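Long-range contacts in sialidase B (Streptococcus pneumoniae serotype 4, PDB 4XJW), which cleaves terminal alpha-(2->3)-, alpha-(2->6)- and alpha-(2->8)-linked sialic acids from oligosaccharides, glycoproteins and glycolipids, and acts as an intramolecular trans-sialidase: residues 351-356 / 364-369; 370-375 / 402-407; 377-382 / 410-415. The protein carries 1 engineered substitution. All blocks are in the same frame, centred on the assembly; numbering follows the deposited sequence.

Contact 1. Residues 351-356 / 364-369; sequences GVVYNE and YTINDK
V353 carries the side-chain packing here, and it does so with one methyl. CG1 lies anti to the backbone N (chi1 -178°), which leaves CG2 beside the N and directed at the opposite strand. There CG2 meets two apolar carbons, Y364 CB and I366 CG1, each 3.8 Å away, and it rides 3.3 Å from the carbonyl O of Y364. I366 brings CG1 into this contact because that branch sits anti to its own carbonyl carbon, beside the N; CD1 of I366 follows it to the same V353 methyl. Of the Y364 side chain, it is CB that meets V353. Its ring runs on from the strand to F413, which it meets edge-to-face.

The other face of the pair belongs to V352 and T365, whose CA atoms are 4.6 Å apart. The threonine turns its methyl CG2 to the valine, but the touch is loose, with the nearest approach 4.2 Å from T365 CG2 to V352 CA. T365 CB also lies close to the O of G351.

Two backbone bonds flank the V352-T365 pair: I366 N to G351 O at 2.8 Å, and V353 N to Y364 O at 3.0 Å. G351 O additionally takes a CA-H contact from T365 CA at 3.1 Å, so this carbonyl is held by a main-chain N-H and a C-H together. Toward the turn the strands stay paired through V353 and T362. The arrangement is that of an antiparallel beta hairpin, strand 352-355 turning back into strand 360-366, with V352 and T365 forming a non-hydrogen-bonded pair.

Contact 2. Residues 370-375 / 402-407; sequences YEVLEG and VPMNVF
The Y370 ring has V406 at its edge, the methyl CG2 lying near the ring plane 4.2 Å from CD2. That same CD2 lies near the plane of the F407 ring, at its edge, 4.2 Å from CE1. N405 OD1 is another edge neighbour of the F407 ring, in its plane. Outside the two segments the Y370 ring meets F436 with the planes almost parallel, and its hydroxyl bonds to L438 N. The E371 carboxylate is a further flat group; the E371 side chain runs beside P403, both pointing the same way, with CD 3.5 Å from P403 CB.

V372 packs among buried side chains. Its CG2 reaches V406 CG1 at 3.7 Å, while CB and CG2 both lie against SD of M404. Two main-chain bonds join the segments at the single bridge E371-N405: V406 N donates to Y370 O at 3.0 Å, and V372 N to M404 O at 2.8 Å. They tie the start of strand 372-374 to the chain leaving strand 400-403, in the antiparallel sheet where both strands flank strand 377-387.

The N405 amide is fixed by what each end does. OD1 accepts from F407 N at 2.9 Å, on a lone pair in the amide plane, making an Asx turn; ND2 donates a hydrogen bond to a water, and that water donates to E371 OE2 at 2.7 Å. The contact thus combines V372-M404-V406 packing with a carboxylate linked through one water to an amide whose O and N ends are told apart by their partners.

Contact 3. Residues 377-382 / 410-415; sequences KSLTVE and DSLFKV
L379 and V381 of strand 377-387 face D410 and L412 in the loop that runs into strand 413-414, two parts of an antiparallel sheet that do not pair directly here. The chain between propeller strands 301-308 and 420-426 makes this sheet, and the contact joins the loop before strand 413-414 to one of its longer strands through side chains and one water.

V381 uses its CG1 branch, which stands anti to the carbonyl carbon (chi1 -59°). That methyl meets D410 twice, 3.7 Å from its CB and the same from its O. The backbones remain 6.2 Å apart between the CA atoms of V381 and D410, so these side chains fill the interval. Further along, L379 CD1 and L412 CD2 make a lighter methyl contact at 4.2 Å. L412 also packs on M404.

The carboxylate of D410 leads the polar half. A water donates a hydrogen bond to OD2 at 2.7 Å and accepts one from E382 N at 2.9 Å, tying the aspartate to the strand backbone. OD2 also takes a bond from H397 NE2, and OD1 pairs with Y384 OH, so both oxygens have partners; this would suit an ionised aspartate. E382 OE2 bonds to G399 N; its other oxygen, OE1, lies 6.5 Å from D410 OD2, so the two like charges are not in contact. Next to D410, S411 OG donates to F413 O within its own segment at 2.7 Å, the donor OG lying 33° from the carbonyl plane. This is packing of a loop on a strand within a beta insertion of the sialidase propeller domain.

Overall arrangement
All three contacts reach one antiparallel sheet, an insertion between propeller strands 301-308 and 420-426. Contact 1 closes before contact 2 opens, and their centres are about 9 Å apart; T365 O to L373 N, at 2.8 Å, is a probable hydrogen bond between strands 360-366 and 372-374. Contacts 2 and 3 alternate along the chain and lie closest, about 5 Å between centres, with probable backbone bonds from V381 N to V402 O and from M404 N to L379 O. Contacts 1 and 3, centres about 12 Å apart, meet through Y364 and F413. Their centres lie about 31 to 36 Å from the centre of the chain, away from the active site and the Optactin pocket.

Contact 1. Residues 351-356 / 364-369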
loop_
_atom_site.group_PDB
_atom_site.type_symbol
_atom_site.label_atom_id
_atom_site.label_comp_id
_atom_site.label_asym_id
_atom_site.label_seq_id
_atom_site.Cartn_x
_atom_site.Cartn_y
_atom_site.Cartn_z
ATOM N N GLY A 351 -12.116 -1.462 -34.313
ATOM C CA GLY A 351 -11.009 -2.291 -33.884
ATOM C C GLY A 351 -10.159 -2.825 -35.019
ATOM O O GLY A 351 -9.294 -3.671 -34.805
ATOM N N VAL A 352 -10.398 -2.329 -36.228
ATOM C CA VAL A 352 -9.646 -2.785 -37.397
ATOM C C VAL A 352 -8.183 -2.357 -37.339
ATOM O O VAL A 352 -7.870 -1.167 -37.222
ATOM C CB VAL A 352 -10.270 -2.286 -38.710
ATOM C CG1 VAL A 352 -9.408 -2.686 -39.902
ATOM C CG2 VAL A 352 -11.690 -2.822 -38.858
ATOM N N VAL A 353 -7.284 -3.337 -37.420
ATOM C CA VAL A 353 -5.858 -3.057 -37.478
ATOM C C VAL A 353 -5.481 -2.638 -38.896
ATOM O O VAL A 353 -5.618 -3.416 -39.840
ATOM C CB VAL A 353 -5.036 -4.280 -37.044
ATOM C CG1 VAL A 353 -3.557 -3.966 -37.072
ATOM C CG2 VAL A 353 -5.472 -4.740 -35.651
ATOM N N TYR A 354 -5.004 -1.406 -39.034
ATOM C CA TYR A 354 -4.749 -0.809 -40.342
ATOM C C TYR A 354 -3.252 -0.688 -40.579
ATOM O O TYR A 354 -2.523 -0.195 -39.719
ATOM C CB TYR A 354 -5.394 0.579 -40.390
ATOM C CG TYR A 354 -5.669 1.154 -41.767
ATOM C CD1 TYR A 354 -6.719 0.679 -42.545
ATOM C CD2 TYR A 354 -4.908 2.206 -42.265
ATOM C CE1 TYR A 354 -6.984 1.214 -43.793
ATOM C CE2 TYR A 354 -5.164 2.749 -43.510
ATOM C CZ TYR A 354 -6.206 2.250 -44.270
ATOM O OH TYR A 354 -6.468 2.791 -45.510
ATOM N N ASN A 355 -2.795 -1.141 -41.744
ATOM C CA ASN A 355 -1.399 -0.978 -42.139
ATOM C C ASN A 355 -1.174 0.438 -42.675
ATOM O O ASN A 355 -1.729 0.809 -43.707
ATOM C CB ASN A 355 -1.014 -2.036 -43.181
ATOM C CG ASN A 355 0.474 -2.037 -43.504
ATOM O OD1 ASN A 355 1.056 -1.000 -43.822
ATOM N ND2 ASN A 355 1.096 -3.208 -43.420
ATOM N N GLU A 356 -0.364 1.220 -41.962
ATOM C CA GLU A 356 -0.176 2.632 -42.271
ATOM C C GLU A 356 0.628 2.826 -43.547
ATOM O O GLU A 356 0.455 3.818 -44.258
ATOM C CB GLU A 356 0.529 3.350 -41.112
ATOM C CG GLU A 356 -0.308 3.485 -39.842
ATOM C CD GLU A 356 -1.480 4.425 -40.021
ATOM O OE1 GLU A 356 -1.247 5.611 -40.330
ATOM O OE2 GLU A 356 -2.633 3.977 -39.863
ATOM N N TYR A 364 -6.620 -8.520 -39.091
ATOM C CA TYR A 364 -6.587 -8.497 -37.633
ATOM C C TYR A 364 -7.474 -7.410 -37.065
ATOM O O TYR A 364 -7.563 -6.315 -37.620
ATOM C CB TYR A 364 -5.168 -8.261 -37.135
ATOM C CG TYR A 364 -4.192 -9.335 -37.528
ATOM C CD1 TYR A 364 -4.132 -10.530 -36.826
ATOM C CD2 TYR A 364 -3.327 -9.146 -38.591
ATOM C CE1 TYR A 364 -3.233 -11.513 -37.174
ATOM C CE2 TYR A 364 -2.421 -10.115 -38.948
ATOM C CZ TYR A 364 -2.382 -11.298 -38.240
ATOM O OH TYR A 364 -1.486 -12.268 -38.597
ATOM N N THR A 365 -8.119 -7.716 -35.945
ATOM C CA THR A 365 -8.868 -6.719 -35.197
ATOM C C THR A 365 -8.507 -6.778 -33.716
ATOM O O THR A 365 -7.934 -7.762 -33.241
ATOM C CB THR A 365 -10.394 -6.891 -35.364
ATOM O OG1 THR A 365 -10.787 -8.187 -34.897
ATOM C CG2 THR A 365 -10.806 -6.730 -36.826
ATOM N N ILE A 366 -8.834 -5.707 -33.001
ATOM C CA ILE A 366 -8.651 -5.635 -31.557
ATOM C C ILE A 366 -10.035 -5.527 -30.921
ATOM O O ILE A 366 -10.831 -4.687 -31.331
ATOM C CB ILE A 366 -7.816 -4.398 -31.177
ATOM C CG1 ILE A 366 -6.499 -4.364 -31.961
ATOM C CG2 ILE A 366 -7.562 -4.347 -29.685
ATOM C CD1 ILE A 366 -5.579 -5.556 -31.693
ATOM N N ASN A 367 -10.329 -6.368 -29.932
ATOM C CA ASN A 367 -11.625 -6.287 -29.254
ATOM C C ASN A 367 -11.615 -5.266 -28.108
ATOM O O ASN A 367 -10.652 -4.514 -27.958
ATOM C CB ASN A 367 -12.144 -7.669 -28.807
ATOM C CG ASN A 367 -11.299 -8.310 -27.704
ATOM O OD1 ASN A 367 -10.471 -7.659 -27.071
ATOM N ND2 ASN A 367 -11.520 -9.597 -27.469
ATOM N N ASP A 368 -12.675 -5.232 -27.306
ATOM C CA ASP A 368 -12.727 -4.266 -26.210
ATOM C C ASP A 368 -11.791 -4.636 -25.057
ATOM O O ASP A 368 -11.473 -3.795 -24.217
ATOM C CB ASP A 368 -14.155 -4.058 -25.697
ATOM C CG ASP A 368 -14.232 -2.992 -24.600
ATOM O OD1 ASP A 368 -13.442 -2.012 -24.640
ATOM O OD2 ASP A 368 -15.072 -3.142 -23.684
ATOM N N LYS A 369 -11.327 -5.879 -25.018
ATOM C CA LYS A 369 -10.369 -6.258 -23.984
ATOM C C LYS A 369 -8.924 -5.970 -24.426
ATOM O O LYS A 369 -7.974 -6.341 -23.731
ATOM C CB LYS A 369 -10.537 -7.729 -23.589
ATOM C CG LYS A 369 -11.970 -8.123 -23.250
ATOM C CD LYS A 369 -12.024 -9.484 -22.576
ATOM C CE LYS A 369 -13.372 -10.160 -22.781
ATOM N NZ LYS A 369 -13.463 -11.447 -22.022
#

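Contact 2. Residues 370-375 / 402-407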
loop_
_atom_site.group_PDB
_atom_site.type_symbol
_atom_site.label_atom_id
_atom_site.label_comp_id
_atom_site.label_asym_id
_atom_site.label_seq_id
_atom_site.Cartn_x
_atom_site.Cartn_y
_atom_site.Cartn_z
ATOM N N TYR A 370 -8.776 -5.290 -25.564
ATOM C CA TYR A 370 -7.468 -5.020 -26.171
ATOM C C TYR A 370 -6.759 -6.309 -26.580
ATOM O O TYR A 370 -5.530 -6.374 -26.643
ATOM C CB TYR A 370 -6.591 -4.131 -25.282
ATOM C CG TYR A 370 -7.062 -2.704 -25.291
ATOM C CD1 TYR A 370 -8.048 -2.279 -24.408
ATOM C CD2 TYR A 370 -6.555 -1.788 -26.207
ATOM C CE1 TYR A 370 -8.500 -0.980 -24.422
ATOM C CE2 TYR A 370 -7.004 -0.482 -26.230
ATOM C CZ TYR A 370 -7.980 -0.088 -25.331
ATOM O OH TYR A 370 -8.443 1.207 -25.329
ATOM N N GLU A 371 -7.564 -7.325 -26.870
ATOM C CA GLU A 371 -7.066 -8.619 -27.313
ATOM C C GLU A 371 -7.038 -8.712 -28.835
ATOM O O GLU A 371 -7.868 -8.104 -29.518
ATOM C CB GLU A 371 -7.918 -9.731 -26.707
ATOM C CG GLU A 371 -7.797 -9.800 -25.183
ATOM C CD GLU A 371 -8.935 -10.559 -24.511
ATOM O OE1 GLU A 371 -9.860 -11.014 -25.216
ATOM O OE2 GLU A 371 -8.897 -10.692 -23.270
ATOM N N VAL A 372 -6.077 -9.466 -29.361
ATOM C CA VAL A 372 -5.877 -9.574 -30.807
ATOM C C VAL A 372 -6.694 -10.711 -31.414
ATOM O O VAL A 372 -6.642 -11.849 -30.939
ATOM C CB VAL A 372 -4.397 -9.816 -31.146
ATOM C CG1 VAL A 372 -4.204 -9.893 -32.657
ATOM C CG2 VAL A 372 -3.528 -8.723 -30.548
ATOM N N LEU A 373 -7.443 -10.398 -32.468
ATOM C CA LEU A 373 -8.180 -11.411 -33.208
ATOM C C LEU A 373 -7.645 -11.482 -34.632
ATOM O O LEU A 373 -7.269 -10.464 -35.207
ATOM C CB LEU A 373 -9.676 -11.083 -33.231
ATOM C CG LEU A 373 -10.539 -11.524 -32.039
ATOM C CD1 LEU A 373 -10.141 -10.845 -30.747
ATOM C CD2 LEU A 373 -12.003 -11.262 -32.319
ATOM N N GLU A 374 -7.589 -12.688 -35.191
ATOM C CA GLU A 374 -7.256 -12.853 -36.602
ATOM C C GLU A 374 -8.432 -13.499 -37.323
ATOM O O GLU A 374 -8.823 -14.625 -37.009
ATOM C CB GLU A 374 -5.990 -13.692 -36.787
ATOM C CG GLU A 374 -5.604 -13.884 -38.255
ATOM C CD GLU A 374 -4.393 -14.778 -38.431
ATOM O OE1 GLU A 374 -3.990 -15.431 -37.446
ATOM O OE2 GLU A 374 -3.845 -14.818 -39.551
ATOM N N GLY A 375 -9.006 -12.779 -38.279
ATOM C CA GLY A 375 -10.191 -13.262 -38.961
ATOM C C GLY A 375 -11.292 -13.579 -37.970
ATOM O O GLY A 375 -11.992 -14.587 -38.096
ATOM N N VAL A 402 -3.592 -17.921 -22.523
ATOM C CA VAL A 402 -4.518 -16.821 -22.271
ATOM C C VAL A 402 -4.651 -15.988 -23.541
ATOM O O VAL A 402 -3.784 -16.061 -24.415
ATOM C CB VAL A 402 -4.019 -15.904 -21.124
ATOM C CG1 VAL A 402 -3.818 -16.695 -19.863
ATOM C CG2 VAL A 402 -2.734 -15.199 -21.517
ATOM N N PRO A 403 -5.733 -15.193 -23.654
ATOM C CA PRO A 403 -5.902 -14.358 -24.848
ATOM C C PRO A 403 -4.747 -13.397 -25.065
ATOM O O PRO A 403 -4.244 -12.813 -24.103
ATOM C CB PRO A 403 -7.171 -13.560 -24.537
ATOM C CG PRO A 403 -7.942 -14.446 -23.643
ATOM C CD PRO A 403 -6.934 -15.160 -22.798
ATOM N N MET A 404 -4.350 -13.229 -26.323
ATOM C CA MET A 404 -3.243 -12.348 -26.679
ATOM C C MET A 404 -3.685 -10.905 -26.533
ATOM O O MET A 404 -4.662 -10.488 -27.148
ATOM C CB MET A 404 -2.795 -12.615 -28.120
ATOM C CG MET A 404 -1.707 -11.675 -28.640
ATOM S SD MET A 404 -1.337 -12.033 -30.367
ATOM C CE MET A 404 -0.574 -13.649 -30.195
ATOM N N ASN A 405 -2.957 -10.147 -25.718
ATOM C CA ASN A 405 -3.280 -8.746 -25.462
ATOM C C ASN A 405 -2.152 -7.860 -25.983
ATOM O O ASN A 405 -0.974 -8.197 -25.843
ATOM C CB ASN A 405 -3.487 -8.542 -23.956
ATOM C CG ASN A 405 -4.082 -7.192 -23.618
ATOM O OD1 ASN A 405 -3.461 -6.160 -23.834
ATOM N ND2 ASN A 405 -5.287 -7.198 -23.065
ATOM N N VAL A 406 -2.504 -6.715 -26.569
ATOM C CA VAL A 406 -1.504 -5.841 -27.172
ATOM C C VAL A 406 -0.551 -5.218 -26.147
ATOM O O VAL A 406 0.467 -4.637 -26.519
ATOM C CB VAL A 406 -2.135 -4.728 -28.045
ATOM C CG1 VAL A 406 -2.891 -5.330 -29.215
ATOM C CG2 VAL A 406 -3.036 -3.819 -27.203
ATOM N N PHE A 407 -0.884 -5.345 -24.864
ATOM C CA PHE A 407 -0.007 -4.878 -23.793
ATOM C C PHE A 407 1.010 -5.930 -23.325
ATOM O O PHE A 407 1.831 -5.662 -22.441
ATOM C CB PHE A 407 -0.857 -4.389 -22.610
ATOM C CG PHE A 407 -1.444 -3.017 -22.820
ATOM C CD1 PHE A 407 -2.660 -2.860 -23.470
ATOM C CD2 PHE A 407 -0.770 -1.889 -22.375
ATOM C CE1 PHE A 407 -3.197 -1.592 -23.666
ATOM C CE2 PHE A 407 -1.295 -0.613 -22.581
ATOM C CZ PHE A 407 -2.505 -0.473 -23.215
HETATM O O HOH W 1 -6.740 -9.540 -22.126
#

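Contact 3. Residues 377-382 / 410-415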
loop_
_atom_site.group_PDB
_atom_site.type_symbol
_atom_site.label_atom_id
_atom_site.label_comp_id
_atom_site.label_asym_id
_atom_site.label_seq_id
_atom_site.Cartn_x
_atom_site.Cartn_y
_atom_site.Cartn_z
ATOM N N LYS A 377 -11.117 -14.629 -34.978
ATOM C CA LYS A 377 -10.843 -15.658 -33.979
ATOM C C LYS A 377 -9.686 -15.295 -33.042
ATOM O O LYS A 377 -8.681 -14.719 -33.463
ATOM C CB LYS A 377 -10.666 -17.031 -34.632
ATOM C CG LYS A 377 -11.918 -17.477 -35.387
ATOM C CD LYS A 377 -11.857 -18.929 -35.838
ATOM C CE LYS A 377 -12.069 -19.048 -37.347
ATOM N NZ LYS A 377 -12.189 -20.463 -37.803
ATOM N N SER A 378 -9.860 -15.629 -31.766
ATOM C CA SER A 378 -8.937 -15.221 -30.705
ATOM C C SER A 378 -7.556 -15.858 -30.794
ATOM O O SER A 378 -7.425 -17.081 -30.768
ATOM C CB SER A 378 -9.542 -15.538 -29.334
ATOM O OG SER A 378 -10.664 -14.719 -29.063
ATOM N N LEU A 379 -6.524 -15.026 -30.872
ATOM C CA LEU A 379 -5.161 -15.519 -30.741
ATOM C C LEU A 379 -4.827 -15.646 -29.260
ATOM O O LEU A 379 -5.427 -14.965 -28.420
ATOM C CB LEU A 379 -4.165 -14.596 -31.434
ATOM C CG LEU A 379 -4.304 -14.465 -32.943
ATOM C CD1 LEU A 379 -3.072 -13.793 -33.532
ATOM C CD2 LEU A 379 -4.545 -15.827 -33.575
ATOM N N THR A 380 -3.876 -16.519 -28.943
ATOM C CA THR A 380 -3.446 -16.717 -27.562
ATOM C C THR A 380 -1.936 -16.549 -27.404
ATOM O O THR A 380 -1.187 -16.614 -28.382
ATOM C CB THR A 380 -3.837 -18.122 -27.035
ATOM O OG1 THR A 380 -3.175 -19.135 -27.805
ATOM C CG2 THR A 380 -5.340 -18.335 -27.106
ATOM N N VAL A 381 -1.507 -16.316 -26.166
ATOM C CA VAL A 381 -0.106 -16.450 -25.779
ATOM C C VAL A 381 -0.022 -17.429 -24.611
ATOM O O VAL A 381 -1.054 -17.786 -24.024
ATOM C CB VAL A 381 0.493 -15.101 -25.349
ATOM C CG1 VAL A 381 0.383 -14.090 -26.484
ATOM C CG2 VAL A 381 -0.209 -14.581 -24.104
ATOM N N GLU A 382 1.192 -17.859 -24.280
ATOM C CA GLU A 382 1.404 -18.710 -23.110
ATOM C C GLU A 382 1.721 -17.836 -21.902
ATOM O O GLU A 382 2.540 -16.919 -21.983
ATOM C CB GLU A 382 2.531 -19.714 -23.351
ATOM C CG GLU A 382 2.669 -20.759 -22.245
ATOM C CD GLU A 382 3.745 -21.788 -22.552
ATOM O OE1 GLU A 382 4.323 -21.727 -23.657
ATOM O OE2 GLU A 382 4.016 -22.638 -21.681
ATOM N N ASP A 410 4.450 -11.150 -25.251
ATOM C CA ASP A 410 4.388 -12.200 -26.269
ATOM C C ASP A 410 3.443 -11.900 -27.438
ATOM O O ASP A 410 3.251 -12.747 -28.318
ATOM C CB ASP A 410 3.988 -13.540 -25.634
ATOM C CG ASP A 410 5.065 -14.122 -24.732
ATOM O OD1 ASP A 410 6.097 -13.461 -24.487
ATOM O OD2 ASP A 410 4.853 -15.263 -24.253
ATOM N N SER A 411 2.837 -10.716 -27.445
ATOM C CA SER A 411 1.854 -10.381 -28.477
ATOM C C SER A 411 2.452 -10.211 -29.884
ATOM O O SER A 411 3.582 -9.739 -30.054
ATOM C CB SER A 411 1.065 -9.123 -28.098
ATOM O OG SER A 411 -0.015 -8.919 -28.986
ATOM N N LEU A 412 1.668 -10.598 -30.884
ATOM C CA LEU A 412 2.030 -10.394 -32.288
ATOM C C LEU A 412 2.032 -8.908 -32.634
ATOM O O LEU A 412 2.850 -8.449 -33.431
ATOM C CB LEU A 412 1.045 -11.133 -33.191
ATOM C CG LEU A 412 1.191 -11.024 -34.707
ATOM C CD1 LEU A 412 2.571 -11.484 -35.144
ATOM C CD2 LEU A 412 0.106 -11.860 -35.389
ATOM N N PHE A 413 1.094 -8.169 -32.047
ATOM C CA PHE A 413 1.031 -6.722 -32.185
ATOM C C PHE A 413 1.214 -6.078 -30.814
ATOM O O PHE A 413 0.540 -6.459 -29.856
ATOM C CB PHE A 413 -0.318 -6.301 -32.774
ATOM C CG PHE A 413 -0.471 -6.632 -34.223
ATOM C CD1 PHE A 413 0.080 -5.812 -35.193
ATOM C CD2 PHE A 413 -1.179 -7.758 -34.615
ATOM C CE1 PHE A 413 -0.060 -6.114 -36.539
ATOM C CE2 PHE A 413 -1.332 -8.065 -35.959
ATOM C CZ PHE A 413 -0.773 -7.239 -36.919
ATOM N N LYS A 414 2.126 -5.116 -30.721
ATOM C CA LYS A 414 2.468 -4.502 -29.438
ATOM C C LYS A 414 2.308 -2.985 -29.454
ATOM O O LYS A 414 2.602 -2.329 -30.456
ATOM C CB LYS A 414 3.895 -4.901 -29.034
ATOM C CG LYS A 414 3.972 -6.365 -28.619
ATOM C CD LYS A 414 5.402 -6.848 -28.444
ATOM C CE LYS A 414 5.951 -6.534 -27.075
ATOM N NZ LYS A 414 7.227 -7.285 -26.829
ATOM N N VAL A 415 1.829 -2.431 -28.341
ATOM C CA VAL A 415 1.704 -0.986 -28.208
ATOM C C VAL A 415 3.056 -0.353 -27.910
ATOM O O VAL A 415 4.016 -1.036 -27.542
ATOM C CB VAL A 415 0.701 -0.597 -27.102
ATOM C CG1 VAL A 415 -0.676 -1.148 -27.423
ATOM C CG2 VAL A 415 1.163 -1.110 -25.752
HETATM O O HOH W 2 3.596 -17.161 -25.744
#